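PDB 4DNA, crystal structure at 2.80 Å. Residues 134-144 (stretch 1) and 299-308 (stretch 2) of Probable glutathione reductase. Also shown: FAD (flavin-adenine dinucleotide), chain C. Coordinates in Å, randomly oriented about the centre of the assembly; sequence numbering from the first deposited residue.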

# COMPACT_ATOMS: atom_id res chain seq x y z
N ALA A 134 -25.14 38.05 7.92
CA ALA A 134 -25.31 36.66 8.35
C ALA A 134 -25.26 36.57 9.87
O ALA A 134 -24.67 37.43 10.53
CB ALA A 134 -24.26 35.77 7.72
N GLU A 135 -25.88 35.53 10.42
CA GLU A 135 -25.88 35.26 11.86
C GLU A 135 -24.54 34.66 12.34
O GLU A 135 -23.96 35.13 13.32
CB GLU A 135 -27.05 34.35 12.25
CG GLU A 135 -27.20 34.12 13.76
CD GLU A 135 -28.44 33.34 14.14
OE1 GLU A 135 -28.59 32.17 13.68
OE2 GLU A 135 -29.27 33.88 14.90
N ARG A 136 -24.05 33.69 11.60
CA ARG A 136 -22.78 33.07 11.87
C ARG A 136 -21.94 33.25 10.65
O ARG A 136 -22.45 33.24 9.57
CB ARG A 136 -22.97 31.60 12.12
CG ARG A 136 -23.77 31.30 13.36
CD ARG A 136 -22.99 31.67 14.60
NE ARG A 136 -23.81 31.55 15.80
CZ ARG A 136 -24.49 32.56 16.33
NH1 ARG A 136 -25.21 32.37 17.42
NH2 ARG A 136 -24.46 33.75 15.77
N ILE A 137 -20.64 33.42 10.83
CA ILE A 137 -19.73 33.48 9.68
C ILE A 137 -18.56 32.53 9.86
O ILE A 137 -18.03 32.40 10.96
CB ILE A 137 -19.24 34.91 9.38
CG1 ILE A 137 -20.43 35.82 9.04
CG2 ILE A 137 -18.25 34.90 8.22
CD1 ILE A 137 -20.28 37.27 9.46
N VAL A 138 -18.17 31.87 8.77
CA VAL A 138 -17.00 31.02 8.77
C VAL A 138 -15.94 31.56 7.83
O VAL A 138 -16.20 31.81 6.66
CB VAL A 138 -17.37 29.58 8.39
CG1 VAL A 138 -16.11 28.76 8.13
CG2 VAL A 138 -18.21 28.96 9.49
N ILE A 139 -14.74 31.76 8.35
CA ILE A 139 -13.64 32.25 7.55
C ILE A 139 -12.71 31.08 7.17
O ILE A 139 -11.76 30.75 7.89
CB ILE A 139 -12.88 33.37 8.30
CG1 ILE A 139 -13.81 34.55 8.50
CG2 ILE A 139 -11.66 33.82 7.53
CD1 ILE A 139 -13.28 35.55 9.51
N ALA A 140 -13.00 30.46 6.04
CA ALA A 140 -12.22 29.32 5.56
C ALA A 140 -11.43 29.75 4.33
O ALA A 140 -11.57 29.20 3.24
CB ALA A 140 -13.13 28.16 5.24
N VAL A 141 -10.57 30.72 4.57
CA VAL A 141 -9.93 31.51 3.53
C VAL A 141 -8.60 30.92 3.04
O VAL A 141 -8.14 31.24 1.93
CB VAL A 141 -9.81 32.97 4.04
CG1 VAL A 141 -8.42 33.54 3.90
CG2 VAL A 141 -10.87 33.85 3.41
N GLY A 142 -7.99 30.06 3.85
CA GLY A 142 -6.68 29.49 3.54
C GLY A 142 -5.57 30.51 3.40
O GLY A 142 -5.79 31.71 3.61
N GLY A 143 -4.37 30.04 3.06
CA GLY A 143 -3.21 30.89 2.84
C GLY A 143 -2.78 30.96 1.38
O GLY A 143 -3.58 30.68 0.49
N HIS A 144 -1.52 31.32 1.16
CA HIS A 144 -0.94 31.47 -0.18
C HIS A 144 0.54 31.33 -0.05
O HIS A 144 1.07 31.49 1.05
CB HIS A 144 -1.29 32.82 -0.79
CG HIS A 144 -0.85 34.01 0.05
ND1 HIS A 144 0.44 34.36 0.18
CD2 HIS A 144 -1.59 34.92 0.79
CE1 HIS A 144 0.53 35.44 0.97
NE2 HIS A 144 -0.72 35.78 1.35
PA FAD C . -8.03 26.49 0.73
O1A FAD C . -6.66 27.14 0.79
O2A FAD C . -8.25 25.09 0.18
O5B FAD C . -9.03 27.45 -0.08
C5B FAD C . -9.67 28.59 0.52
C4B FAD C . -10.26 29.38 -0.64
O4B FAD C . -10.68 30.69 -0.26
C3B FAD C . -9.23 29.54 -1.74
O3B FAD C . -9.75 28.96 -2.94
C2B FAD C . -9.01 31.04 -1.83
O2B FAD C . -8.77 31.45 -3.18
C1B FAD C . -10.30 31.62 -1.28
N9A FAD C . -10.16 32.95 -0.66
C8A FAD C . -9.06 33.40 -0.03
N7A FAD C . -9.22 34.65 0.47
C5A FAD C . -10.46 35.02 0.15
C6A FAD C . -11.26 36.23 0.40
N6A FAD C . -10.67 37.25 1.07
N1A FAD C . -12.54 36.26 -0.08
C2A FAD C . -13.06 35.20 -0.75
N3A FAD C . -12.38 34.06 -1.00
C4A FAD C . -11.10 33.91 -0.58
N1 FAD C . -2.71 18.54 2.02
C2 FAD C . -2.85 17.20 2.19
O2 FAD C . -3.57 16.78 3.11
N3 FAD C . -2.22 16.32 1.39
C4 FAD C . -1.41 16.70 0.38
O4 FAD C . -0.85 15.84 -0.35
C4X FAD C . -1.21 18.15 0.14
N5 FAD C . -0.42 18.61 -0.86
C5X FAD C . -0.27 19.94 -1.05
C6 FAD C . 0.54 20.42 -2.08
C7 FAD C . 0.71 21.79 -2.28
C7M FAD C . 1.59 22.25 -3.41
C8 FAD C . -0.00 22.77 -1.40
C8M FAD C . 0.12 24.26 -1.57
C9 FAD C . -0.81 22.30 -0.37
C9A FAD C . -0.97 20.93 -0.16
N10 FAD C . -1.80 20.47 0.88
C10 FAD C . -1.93 19.07 1.05
C1' FAD C . -2.48 21.44 1.76
C2' FAD C . -3.95 21.63 1.43
O2' FAD C . -4.08 22.01 0.05
C3' FAD C . -4.57 22.68 2.35
O3' FAD C . -4.22 22.35 3.70
C4' FAD C . -6.10 22.75 2.24
O4' FAD C . -6.45 23.24 0.94
C5' FAD C . -6.68 23.67 3.29
O5' FAD C . -7.85 24.29 2.76
P FAD C . -8.56 25.59 3.41
O1P FAD C . -9.96 25.23 3.86
O2P FAD C . -7.61 26.26 4.38
O3P FAD C . -8.75 26.59 2.17
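Stretch 2, residues 299-308: PGIYALGDVT

How does the backbone of stretch 2 run against stretch 1? Residues 301-303 form an extended strand beside strand 137-139, parallel to it, with the two N-to-C directions 24° apart (signed crossing angle -24°) and the axes approaching to 4.6 Å. Ile137 pairs with Ile301, Val138 with Tyr302 and Ile139 with Ala303, their CA atoms 4.8, 4.7 and 4.6 Å apart. Beyond the strands both chains become loop, yet they stay close: the CA atoms of Gly142 and Val307 lie 4.4 Å apart.

What holds the strands in this register? A parallel ladder of hydrogen bonds does: Ile137 N donates to Gly300 O (2.9 Å), Tyr302 N to Ile137 O (2.8 Å) and Ile139 N to Tyr302 O (2.7 Å). The ladder then loosens, for the bond from Leu304 N to Ile139 O is weak at 3.4 Å. A CA-H...O contact continues the pairing, with Ala140 CA 3.5 Å from Leu304 O.

Which side chains meet on the two faces of the sheet? Ile137, Ile139, Ile301 and Ala303 share one face, where Ile139 CD1 packs 3.5 Å from Ile301 CG2. Val138 and Tyr302 point to the other; Val138 CG2 lies 4.3 Å from Tyr302 CB, while Val138 CG1 reaches Leu304 CD2 at 3.8 Å. The edge of the Tyr302 ring faces Arg136, with CE1 4.1 Å from Arg136 CD.

How do the loops meet near the FAD? Val307 points toward stretch 1, placing its CG1 3.5 Å from Ile139 O. Asp306 CB lies 4.1 Å from Gly142 CA, and Asp306 N donates to FAD O2P at 2.6 Å. Glycine suits the crowded site at 142: its phi is positive, and a CB there would clash with FAD O1A.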

# COMPACT_ATOMS: atom_id res chain seq x y z
N PRO A 299 -17.47 36.77 18.66
CA PRO A 299 -18.58 35.86 18.91
C PRO A 299 -19.21 35.19 17.70
O PRO A 299 -19.17 33.95 17.60
CB PRO A 299 -19.58 36.75 19.62
CG PRO A 299 -18.70 37.60 20.48
CD PRO A 299 -17.42 37.81 19.71
N GLY A 300 -19.77 35.95 16.78
CA GLY A 300 -20.48 35.33 15.65
C GLY A 300 -19.62 34.63 14.61
O GLY A 300 -20.16 34.05 13.66
N ILE A 301 -18.30 34.66 14.79
CA ILE A 301 -17.36 34.31 13.72
C ILE A 301 -16.46 33.15 14.07
O ILE A 301 -15.87 33.12 15.14
CB ILE A 301 -16.44 35.49 13.36
CG1 ILE A 301 -17.25 36.73 12.98
CG2 ILE A 301 -15.53 35.12 12.21
CD1 ILE A 301 -16.41 37.98 12.85
N TYR A 302 -16.35 32.21 13.13
CA TYR A 302 -15.40 31.10 13.23
C TYR A 302 -14.35 31.13 12.13
O TYR A 302 -14.57 31.68 11.04
CB TYR A 302 -16.11 29.77 13.12
CG TYR A 302 -17.13 29.48 14.19
CD1 TYR A 302 -18.39 30.09 14.18
CD2 TYR A 302 -16.85 28.54 15.19
CE1 TYR A 302 -19.34 29.79 15.14
CE2 TYR A 302 -17.80 28.24 16.16
CZ TYR A 302 -19.04 28.86 16.13
OH TYR A 302 -19.97 28.56 17.10
N ALA A 303 -13.21 30.51 12.43
CA ALA A 303 -12.12 30.34 11.48
C ALA A 303 -11.61 28.89 11.48
O ALA A 303 -11.49 28.28 12.54
CB ALA A 303 -10.98 31.30 11.82
N LEU A 304 -11.33 28.36 10.30
CA LEU A 304 -10.86 26.98 10.14
C LEU A 304 -10.10 26.83 8.83
O LEU A 304 -10.28 27.62 7.90
CB LEU A 304 -12.03 25.99 10.22
CG LEU A 304 -13.27 26.22 9.35
CD1 LEU A 304 -13.14 25.42 8.07
CD2 LEU A 304 -14.55 25.84 10.07
N GLY A 305 -9.25 25.81 8.75
CA GLY A 305 -8.42 25.60 7.57
C GLY A 305 -7.03 26.16 7.76
O GLY A 305 -6.62 26.46 8.89
N ASP A 306 -6.31 26.32 6.65
CA ASP A 306 -4.91 26.74 6.66
C ASP A 306 -4.71 28.15 7.19
O ASP A 306 -3.61 28.52 7.58
CB ASP A 306 -4.28 26.59 5.28
CG ASP A 306 -3.99 25.14 4.94
OD1 ASP A 306 -4.43 24.24 5.70
OD2 ASP A 306 -3.31 24.91 3.91
N VAL A 307 -5.80 28.93 7.21
CA VAL A 307 -5.79 30.28 7.77
C VAL A 307 -5.50 30.31 9.28
O VAL A 307 -5.15 31.36 9.83
CB VAL A 307 -7.11 31.03 7.46
CG1 VAL A 307 -8.29 30.42 8.19
CG2 VAL A 307 -6.98 32.52 7.78
N THR A 308 -5.63 29.15 9.95
CA THR A 308 -5.66 29.10 11.42
C THR A 308 -4.37 28.70 12.11
O THR A 308 -4.39 28.40 13.31
CB THR A 308 -6.78 28.18 11.98
OG1 THR A 308 -6.50 26.81 11.66
CG2 THR A 308 -8.11 28.58 11.43